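Putative (Helicobacter pylori, PDB 4O8S) probably transfers nucleotides, as a member of the nucleotidyltransferase superfamily related to the AbiEii toxins of type IV toxin-antitoxin systems. Local coordinates at residues V26-T31 against D45-C50; Y37-F42 against D149-H154; T145-L150 against V188-D193. All blocks are in the same frame, centred on the assembly; numbering follows the deposited sequence.

The chain closes contact 1 (26-31 with 45-50) within the sheet, and the loop 37-42, which lies between those two segments, is then held in contact 2 by helix 147-159. Contact 3 ties the start of that same helix to the end of helix 179-192; the two share Asp149 and Leu150, their centres about 12 Å apart. Contacts 1 and 2 have centres about 15 Å apart, contacts 1 and 3 about 20 Å. Glu30 of helix 29-36 pairs with Arg41, which pairs with Asp152 of helix 147-159; separately, Arg148 of this helix holds Asp193 just past helix 179-192. The nucleotidyltransferase-like sheet side is thereby joined to the helical part.

Contact 1 of 3, residues V26-T31 against D45-C50; sequences VLKGET and DLDFDC
This is a short antiparallel strand pairing that runs on into a strand-to-helix turn, placed in the mixed sheet near the centre of the folded molecule. Val26 and Asp49 form a hydrogen-bonded pair, with Val26 N to Asp49 O and Asp49 N to Val26 O both 2.8 Å. Leu27 and Phe48 follow as a non-hydrogen-bonded pair, their CA atoms 4.4 Å apart, and Lys28 N reaches Asp47 O at 2.8 Å. Beyond this the chains part: one water joins Lys28 O to Asp47 N, and a second takes the Thr31 N-H and donates weakly to Asp45 O. Thr31 OG1 donates directly to Asp45 O in a very short bond of 2.5 Å. On the face carrying Leu27 and Phe48, Leu27 CD1 lies 4.1 Å from the Phe48 ring centroid, 23° off the normal, a CH-pi contact; it also meets Leu46 CD2 at 3.7 Å. Lys28 starts from the crowded position between N and carbonyl carbon (chi1 58°) and stretches straight across Asp47 to a salt bridge, NZ meeting Asp49 OD1 at 2.8 Å from above the carboxylate plane. Gly29 at the turn and Asp45-Leu46-Asp47-Phe48 match in outline the superfamily signatures hG[GS] and [DE]h[DE]h, though Glu30 follows the glycine, consistent with the active-site region. Strand 46-50 also pairs in parallel with strand 98-106, helix 4-19 covers Leu46, Phe48 and Thr31, and Arg128 of helix 126-139 takes the other oxygen of Asp49.

Contact 2 of 3, residues Y37-F42 against D149-H154; sequences YGLNRF and DLFDLH
Leu39 begins the contact, in the loop that follows helix 29-36. With CG anti to the backbone N (chi1 -179°), its CD1 comes to the edge of the Phe151 ring, 3.8 Å from Phe151 CE1, and lies 3.5 Å from Asp152 OD1. Its other methyl, CD2, sits over one face of the Arg41 guanidinium, so Leu39 forms an apolar wall beside the ion pair. Next, Asn40 brings OD1 obliquely to the ring, 3.4 Å from Phe151 CZ. Arg41 carries most of the interaction. CG takes the crowded position between N and carbonyl carbon, and the chain then runs extended to NE, sliding past Phe151 in the opposite sense. Arg41 CD consequently lies over the ring face, 3.9 Å from the Phe151 centroid, a CH-pi contact. The guanidinium stands at 78° to the ring, which rules out a flat stack; instead it is turned to Asp152. Its grip is side-on and two-pronged: NE to Asp152 OD1 and NH2 to Asp152 OD2 are both 2.8 Å, each oxygen using its syn lone pair. The two planes are only 17° apart, and the NH2 bond is nearly straight, geometry that fixes the rotation of both groups. The loop is thus clasped to helix 147-159, with the ion pair extended to helix 29-36 through Glu30, which meets Arg41 NH2, and to helix 126-139 through Lys133, which meets Asp152 OD2, while Leu196 of a later loop touches Arg41 and Phe151.

Contact 3 of 3, residues T145-L150 against V188-D193; sequences TKARDL and VDVKLD
The first turn of helix 147-159 approaches the last turn of helix 179-192, the backbones coming nearest at Ala147 and Val190, whose CA atoms are 5.7 Å apart. There Ala147 CB presses on Val190 CG2 at 3.5 Å, tighter than usual for two carbons. Asp189, with CG anti to its backbone N (chi1 -164°), points its carboxylate at the helix start: OD2 accepts the Ala147 N-H at 2.8 Å through its anti lone pair, almost straight (168°). Lys146, bent at its second torsion, crosses Asp189 at about a right angle, and its NZ forms a long salt bridge of 3.8 Å with Asp189 OD1. One residue past the helix end, Asp193 is gripped side-on by Arg148, NE to Asp193 OD2 at 2.7 Å and NH2 to Asp193 OD1 at 3.0 Å. The guanidinium and carboxylate planes are 44° apart, so the fork is twisted: OD2 uses its syn lone pair, whereas OD1 is met from above its plane while also accepting from Leu195 N. Two acidic groups therefore each meet both a cationic side chain and a backbone N-H, an environment that would be expected to keep both carboxylates ionised.

Contact 1 of 3, residues V26-T31 against D45-C50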
loop_
_atom_site.group_PDB
_atom_site.type_symbol
_atom_site.label_atom_id
_atom_site.label_comp_id
_atom_site.label_asym_id
_atom_site.label_seq_id
_atom_site.Cartn_x
_atom_site.Cartn_y
_atom_site.Cartn_z
ATOM N N VAL A 26 2.089 6.146 11.039
ATOM C CA VAL A 26 0.945 5.558 10.344
ATOM C C VAL A 26 1.431 4.801 9.110
ATOM O O VAL A 26 2.022 5.414 8.193
ATOM C CB VAL A 26 -0.023 6.651 9.861
ATOM C CG1 VAL A 26 -1.297 6.014 9.223
ATOM C CG2 VAL A 26 -0.368 7.609 11.012
ATOM N N LEU A 27 1.202 3.486 9.085
ATOM C CA LEU A 27 1.541 2.647 7.923
ATOM C C LEU A 27 0.617 2.980 6.766
ATOM O O LEU A 27 -0.601 3.101 6.947
ATOM C CB LEU A 27 1.400 1.166 8.270
ATOM C CG LEU A 27 1.884 0.075 7.300
ATOM C CD1 LEU A 27 3.416 0.034 7.249
ATOM C CD2 LEU A 27 1.310 -1.299 7.712
ATOM N N LYS A 28 1.188 3.140 5.571
ATOM C CA LYS A 28 0.397 3.439 4.399
ATOM C C LYS A 28 0.802 2.530 3.247
ATOM O O LYS A 28 1.529 1.555 3.433
ATOM C CB LYS A 28 0.569 4.905 3.988
ATOM C CG LYS A 28 2.029 5.266 3.696
ATOM C CD LYS A 28 2.165 6.720 3.225
ATOM C CE LYS A 28 3.654 7.053 2.990
ATOM N NZ LYS A 28 3.825 8.455 2.526
ATOM N N GLY A 29 0.295 2.854 2.067
ATOM C CA GLY A 29 0.652 2.169 0.845
ATOM C C GLY A 29 0.386 0.685 0.806
ATOM O O GLY A 29 -0.577 0.170 1.420
ATOM N N GLU A 30 1.266 -0.014 0.098
ATOM C CA GLU A 30 1.017 -1.398 -0.270
ATOM C C GLU A 30 0.989 -2.337 0.906
ATOM O O GLU A 30 0.140 -3.231 0.987
ATOM C CB GLU A 30 2.052 -1.834 -1.309
ATOM C CG GLU A 30 1.804 -1.072 -2.600
ATOM C CD GLU A 30 2.957 -1.130 -3.578
ATOM O OE1 GLU A 30 3.857 -1.994 -3.414
ATOM O OE2 GLU A 30 2.938 -0.316 -4.531
ATOM N N THR A 31 1.916 -2.152 1.829
ATOM C CA THR A 31 1.982 -3.069 2.952
ATOM C C THR A 31 0.870 -2.770 3.962
ATOM O O THR A 31 0.512 -3.637 4.759
ATOM C CB THR A 31 3.410 -3.123 3.543
ATOM O OG1 THR A 31 4.315 -3.559 2.499
ATOM C CG2 THR A 31 3.511 -4.098 4.736
ATOM N N ASP A 45 7.941 -3.870 1.443
ATOM C CA ASP A 45 8.490 -2.623 1.996
ATOM C C ASP A 45 7.567 -2.027 3.072
ATOM O O ASP A 45 6.355 -2.243 3.031
ATOM C CB ASP A 45 8.700 -1.592 0.877
ATOM C CG ASP A 45 9.651 -2.087 -0.211
ATOM O OD1 ASP A 45 10.547 -2.914 0.111
ATOM O OD2 ASP A 45 9.507 -1.647 -1.382
ATOM N N LEU A 46 8.123 -1.275 4.026
ATOM C CA LEU A 46 7.277 -0.578 4.988
ATOM C C LEU A 46 7.329 0.923 4.714
ATOM O O LEU A 46 8.429 1.509 4.600
ATOM C CB LEU A 46 7.703 -0.872 6.427
ATOM C CG LEU A 46 7.483 -2.270 7.009
ATOM C CD1 LEU A 46 8.073 -2.327 8.399
ATOM C CD2 LEU A 46 5.997 -2.602 7.064
ATOM N N ASP A 47 6.157 1.548 4.597
ATOM C CA ASP A 47 6.077 2.977 4.318
ATOM C C ASP A 47 5.142 3.644 5.332
ATOM O O ASP A 47 4.001 3.190 5.537
ATOM C CB ASP A 47 5.562 3.201 2.887
ATOM C CG ASP A 47 6.008 4.532 2.297
ATOM O OD1 ASP A 47 6.892 5.214 2.888
ATOM O OD2 ASP A 47 5.501 4.898 1.213
ATOM N N PHE A 48 5.620 4.718 5.958
ATOM C CA PHE A 48 4.856 5.404 7.003
ATOM C C PHE A 48 4.719 6.887 6.741
ATOM O O PHE A 48 5.535 7.488 6.009
ATOM C CB PHE A 48 5.552 5.264 8.353
ATOM C CG PHE A 48 5.692 3.856 8.841
ATOM C CD1 PHE A 48 6.807 3.105 8.502
ATOM C CD2 PHE A 48 4.737 3.300 9.692
ATOM C CE1 PHE A 48 6.966 1.784 8.993
ATOM C CE2 PHE A 48 4.880 2.000 10.178
ATOM C CZ PHE A 48 5.995 1.238 9.823
ATOM N N ASP A 49 3.686 7.481 7.333
ATOM C CA ASP A 49 3.627 8.933 7.530
ATOM C C ASP A 49 3.787 9.142 9.022
ATOM O O ASP A 49 3.394 8.281 9.811
ATOM C CB ASP A 49 2.273 9.520 7.131
ATOM C CG ASP A 49 2.099 9.641 5.643
ATOM O OD1 ASP A 49 3.116 9.815 4.917
ATOM O OD2 ASP A 49 0.933 9.556 5.194
ATOM N N CYS A 50 4.368 10.274 9.408
ATOM C CA CYS A 50 4.483 10.636 10.809
ATOM C C CYS A 50 4.636 12.147 10.898
ATOM O O CYS A 50 5.341 12.741 10.083
ATOM C CB CYS A 50 5.708 9.967 11.421
ATOM S SG CYS A 50 5.637 9.828 13.231
HETATM O O HOH W 1 3.836 0.121 3.702
HETATM O O HOH W 2 4.291 -0.387 1.125
#

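Contact 2 of 3, residues Y37-F42 against D149-H154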
loop_
_atom_site.group_PDB
_atom_site.type_symbol
_atom_site.label_atom_id
_atom_site.label_comp_id
_atom_site.label_asym_id
_atom_site.label_seq_id
_atom_site.Cartn_x
_atom_site.Cartn_y
_atom_site.Cartn_z
ATOM N N TYR A 37 -5.652 -4.872 5.237
ATOM C CA TYR A 37 -6.890 -4.928 4.471
ATOM C C TYR A 37 -7.089 -6.155 3.587
ATOM O O TYR A 37 -8.002 -6.168 2.752
ATOM C CB TYR A 37 -7.061 -3.647 3.661
ATOM C CG TYR A 37 -7.111 -2.391 4.519
ATOM C CD1 TYR A 37 -8.212 -2.126 5.333
ATOM C CD2 TYR A 37 -6.063 -1.468 4.507
ATOM C CE1 TYR A 37 -8.270 -0.974 6.112
ATOM C CE2 TYR A 37 -6.108 -0.308 5.278
ATOM C CZ TYR A 37 -7.211 -0.066 6.076
ATOM O OH TYR A 37 -7.285 1.079 6.839
ATOM N N GLY A 38 -6.252 -7.172 3.756
ATOM C CA GLY A 38 -6.455 -8.435 3.062
ATOM C C GLY A 38 -5.980 -8.510 1.617
ATOM O O GLY A 38 -6.454 -9.349 0.834
ATOM N N LEU A 39 -5.042 -7.644 1.239
ATOM C CA LEU A 39 -4.509 -7.690 -0.121
ATOM C C LEU A 39 -4.013 -9.105 -0.448
ATOM O O LEU A 39 -3.315 -9.723 0.364
ATOM C CB LEU A 39 -3.348 -6.691 -0.265
ATOM C CG LEU A 39 -2.673 -6.594 -1.639
ATOM C CD1 LEU A 39 -3.610 -6.007 -2.671
ATOM C CD2 LEU A 39 -1.397 -5.728 -1.532
ATOM N N ASN A 40 -4.346 -9.617 -1.632
ATOM C CA ASN A 40 -3.991 -10.999 -1.966
ATOM C C ASN A 40 -2.745 -11.133 -2.855
ATOM O O ASN A 40 -2.699 -11.963 -3.770
ATOM C CB ASN A 40 -5.188 -11.744 -2.585
ATOM C CG ASN A 40 -5.676 -11.093 -3.850
ATOM O OD1 ASN A 40 -5.538 -9.875 -4.033
ATOM N ND2 ASN A 40 -6.235 -11.895 -4.751
ATOM N N ARG A 41 -1.744 -10.296 -2.590
ATOM C CA ARG A 41 -0.401 -10.505 -3.131
ATOM C C ARG A 41 0.498 -10.098 -1.983
ATOM O O ARG A 41 0.059 -9.375 -1.079
ATOM C CB ARG A 41 -0.151 -9.618 -4.355
ATOM C CG ARG A 41 -0.105 -8.113 -4.046
ATOM C CD ARG A 41 0.400 -7.318 -5.255
ATOM N NE ARG A 41 0.488 -5.880 -4.991
ATOM C CZ ARG A 41 1.519 -5.310 -4.368
ATOM N NH1 ARG A 41 2.529 -6.066 -3.957
ATOM N NH2 ARG A 41 1.545 -3.992 -4.155
ATOM N N PHE A 42 1.732 -10.577 -1.984
ATOM C CA PHE A 42 2.688 -10.212 -0.950
ATOM C C PHE A 42 3.184 -8.785 -1.154
ATOM O O PHE A 42 3.083 -8.234 -2.264
ATOM C CB PHE A 42 3.876 -11.181 -0.982
ATOM C CG PHE A 42 4.683 -11.199 0.287
ATOM C CD1 PHE A 42 4.060 -11.369 1.520
ATOM C CD2 PHE A 42 6.074 -11.067 0.247
ATOM C CE1 PHE A 42 4.810 -11.393 2.703
ATOM C CE2 PHE A 42 6.825 -11.096 1.421
ATOM C CZ PHE A 42 6.189 -11.257 2.650
ATOM N N ASP A 149 0.356 -1.148 -9.104
ATOM C CA ASP A 149 -0.651 -0.108 -8.971
ATOM C C ASP A 149 -1.982 -0.589 -9.558
ATOM O O ASP A 149 -3.062 -0.322 -9.012
ATOM C CB ASP A 149 -0.191 1.171 -9.668
ATOM C CG ASP A 149 1.020 1.802 -8.989
ATOM O OD1 ASP A 149 1.250 1.499 -7.795
ATOM O OD2 ASP A 149 1.740 2.592 -9.652
ATOM N N LEU A 150 -1.897 -1.303 -10.675
ATOM C CA LEU A 150 -3.092 -1.835 -11.319
ATOM C C LEU A 150 -3.716 -2.944 -10.479
ATOM O O LEU A 150 -4.928 -2.941 -10.238
ATOM C CB LEU A 150 -2.752 -2.368 -12.712
ATOM C CG LEU A 150 -3.941 -2.959 -13.471
ATOM C CD1 LEU A 150 -5.077 -1.948 -13.587
ATOM C CD2 LEU A 150 -3.505 -3.417 -14.847
ATOM N N PHE A 151 -2.887 -3.883 -10.029
ATOM C CA PHE A 151 -3.356 -4.974 -9.185
ATOM C C PHE A 151 -4.086 -4.418 -7.967
ATOM O O PHE A 151 -5.196 -4.850 -7.614
ATOM C CB PHE A 151 -2.159 -5.782 -8.692
ATOM C CG PHE A 151 -2.539 -7.009 -7.897
ATOM C CD1 PHE A 151 -2.867 -6.915 -6.543
ATOM C CD2 PHE A 151 -2.563 -8.265 -8.506
ATOM C CE1 PHE A 151 -3.223 -8.054 -5.804
ATOM C CE2 PHE A 151 -2.927 -9.414 -7.784
ATOM C CZ PHE A 151 -3.253 -9.307 -6.429
ATOM N N ASP A 152 -3.436 -3.470 -7.302
ATOM C CA ASP A 152 -3.974 -2.935 -6.063
ATOM C C ASP A 152 -5.249 -2.142 -6.275
ATOM O O ASP A 152 -6.203 -2.285 -5.491
ATOM C CB ASP A 152 -2.930 -2.089 -5.338
ATOM C CG ASP A 152 -1.676 -2.873 -5.020
ATOM O OD1 ASP A 152 -1.747 -4.117 -5.009
ATOM O OD2 ASP A 152 -0.619 -2.248 -4.779
ATOM N N LEU A 153 -5.280 -1.312 -7.320
ATOM C CA LEU A 153 -6.480 -0.521 -7.605
ATOM C C LEU A 153 -7.660 -1.419 -7.979
ATOM O O LEU A 153 -8.801 -1.133 -7.618
ATOM C CB LEU A 153 -6.228 0.515 -8.704
ATOM C CG LEU A 153 -5.530 1.796 -8.212
ATOM C CD1 LEU A 153 -5.254 2.732 -9.387
ATOM C CD2 LEU A 153 -6.396 2.486 -7.167
ATOM N N HIS A 154 -7.370 -2.505 -8.696
ATOM C CA HIS A 154 -8.378 -3.502 -9.032
ATOM C C HIS A 154 -8.890 -4.169 -7.753
ATOM O O HIS A 154 -10.095 -4.310 -7.566
ATOM C CB HIS A 154 -7.777 -4.528 -9.995
ATOM C CG HIS A 154 -8.647 -5.717 -10.239
ATOM N ND1 HIS A 154 -8.632 -6.831 -9.422
ATOM C CD2 HIS A 154 -9.551 -5.977 -11.217
ATOM C CE1 HIS A 154 -9.497 -7.720 -9.882
ATOM N NE2 HIS A 154 -10.066 -7.226 -10.969
#

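Contact 3 of 3, residues T145-L150 against V188-D193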
loop_
_atom_site.group_PDB
_atom_site.type_symbol
_atom_site.label_atom_id
_atom_site.label_comp_id
_atom_site.label_asym_id
_atom_site.label_seq_id
_atom_site.Cartn_x
_atom_site.Cartn_y
_atom_site.Cartn_z
ATOM N N THR A 145 5.207 3.652 -13.553
ATOM C CA THR A 145 4.629 2.584 -14.353
ATOM C C THR A 145 4.968 1.254 -13.699
ATOM O O THR A 145 5.964 0.606 -14.040
ATOM C CB THR A 145 5.146 2.637 -15.803
ATOM O OG1 THR A 145 4.781 3.898 -16.392
ATOM C CG2 THR A 145 4.547 1.497 -16.632
ATOM N N LYS A 146 4.142 0.864 -12.729
ATOM C CA LYS A 146 4.370 -0.362 -11.969
ATOM C C LYS A 146 3.059 -1.131 -11.885
ATOM O O LYS A 146 2.034 -0.593 -11.444
ATOM C CB LYS A 146 4.907 -0.040 -10.571
ATOM C CG LYS A 146 6.360 0.470 -10.553
ATOM C CD LYS A 146 7.337 -0.580 -11.105
ATOM C CE LYS A 146 8.782 -0.099 -11.043
ATOM N NZ LYS A 146 9.715 -1.185 -11.479
ATOM N N ALA A 147 3.096 -2.384 -12.315
ATOM C CA ALA A 147 1.878 -3.166 -12.448
ATOM C C ALA A 147 1.141 -3.345 -11.111
ATOM O O ALA A 147 -0.080 -3.559 -11.087
ATOM C CB ALA A 147 2.192 -4.498 -13.073
ATOM N N ARG A 148 1.886 -3.266 -10.010
ATOM C CA ARG A 148 1.293 -3.348 -8.676
ATOM C C ARG A 148 0.206 -2.315 -8.477
ATOM O O ARG A 148 -0.760 -2.569 -7.755
ATOM C CB ARG A 148 2.362 -3.162 -7.605
ATOM C CG ARG A 148 3.285 -4.348 -7.484
ATOM C CD ARG A 148 4.574 -4.004 -6.732
ATOM N NE ARG A 148 5.568 -5.056 -6.940
ATOM C CZ ARG A 148 6.709 -5.174 -6.257
ATOM N NH1 ARG A 148 7.021 -4.311 -5.288
ATOM N NH2 ARG A 148 7.537 -6.169 -6.545
ATOM N N ASP A 149 0.356 -1.148 -9.104
ATOM C CA ASP A 149 -0.651 -0.108 -8.971
ATOM C C ASP A 149 -1.982 -0.589 -9.558
ATOM O O ASP A 149 -3.062 -0.322 -9.012
ATOM C CB ASP A 149 -0.191 1.171 -9.668
ATOM C CG ASP A 149 1.020 1.802 -8.989
ATOM O OD1 ASP A 149 1.250 1.499 -7.795
ATOM O OD2 ASP A 149 1.740 2.592 -9.652
ATOM N N LEU A 150 -1.897 -1.303 -10.675
ATOM C CA LEU A 150 -3.092 -1.835 -11.319
ATOM C C LEU A 150 -3.716 -2.944 -10.479
ATOM O O LEU A 150 -4.928 -2.941 -10.238
ATOM C CB LEU A 150 -2.752 -2.368 -12.712
ATOM C CG LEU A 150 -3.941 -2.959 -13.471
ATOM C CD1 LEU A 150 -5.077 -1.948 -13.587
ATOM C CD2 LEU A 150 -3.505 -3.417 -14.847
ATOM N N VAL A 188 5.134 -5.862 -19.677
ATOM C CA VAL A 188 6.539 -6.163 -19.386
ATOM C C VAL A 188 6.783 -6.222 -17.878
ATOM O O VAL A 188 7.398 -7.171 -17.371
ATOM C CB VAL A 188 7.503 -5.129 -20.023
ATOM C CG1 VAL A 188 8.924 -5.286 -19.449
ATOM C CG2 VAL A 188 7.504 -5.268 -21.549
ATOM N N ASP A 189 6.296 -5.210 -17.167
ATOM C CA ASP A 189 6.503 -5.143 -15.732
ATOM C C ASP A 189 5.861 -6.343 -15.029
ATOM O O ASP A 189 6.488 -6.950 -14.164
ATOM C CB ASP A 189 5.972 -3.830 -15.161
ATOM C CG ASP A 189 6.503 -3.549 -13.763
ATOM O OD1 ASP A 189 7.744 -3.670 -13.568
ATOM O OD2 ASP A 189 5.684 -3.227 -12.862
ATOM N N VAL A 190 4.640 -6.713 -15.423
ATOM C CA VAL A 190 3.996 -7.901 -14.841
ATOM C C VAL A 190 4.867 -9.152 -14.943
ATOM O O VAL A 190 5.103 -9.835 -13.942
ATOM C CB VAL A 190 2.641 -8.234 -15.499
ATOM C CG1 VAL A 190 2.164 -9.602 -15.033
ATOM C CG2 VAL A 190 1.599 -7.184 -15.173
ATOM N N LYS A 191 5.344 -9.462 -16.150
ATOM C CA LYS A 191 6.106 -10.693 -16.358
ATOM C C LYS A 191 7.417 -10.714 -15.571
ATOM O O LYS A 191 7.909 -11.779 -15.182
ATOM C CB LYS A 191 6.374 -10.906 -17.852
ATOM C CG LYS A 191 5.098 -10.932 -18.695
ATOM C CD LYS A 191 4.182 -12.083 -18.292
ATOM C CE LYS A 191 2.830 -11.996 -19.008
ATOM N NZ LYS A 191 1.756 -12.848 -18.384
ATOM N N LEU A 192 7.967 -9.529 -15.331
ATOM C CA LEU A 192 9.218 -9.389 -14.596
ATOM C C LEU A 192 9.014 -9.293 -13.082
ATOM O O LEU A 192 9.940 -9.546 -12.315
ATOM C CB LEU A 192 9.983 -8.160 -15.101
ATOM C CG LEU A 192 10.535 -8.259 -16.527
ATOM C CD1 LEU A 192 11.152 -6.935 -16.958
ATOM C CD2 LEU A 192 11.550 -9.386 -16.608
ATOM N N ASP A 193 7.805 -8.931 -12.650
ATOM C CA ASP A 193 7.523 -8.794 -11.220
ATOM C C ASP A 193 7.169 -10.146 -10.575
ATOM O O ASP A 193 6.092 -10.708 -10.827
ATOM C CB ASP A 193 6.383 -7.790 -11.015
ATOM C CG ASP A 193 6.224 -7.356 -9.558
ATOM O OD1 ASP A 193 6.668 -8.086 -8.649
ATOM O OD2 ASP A 193 5.639 -6.276 -9.326
#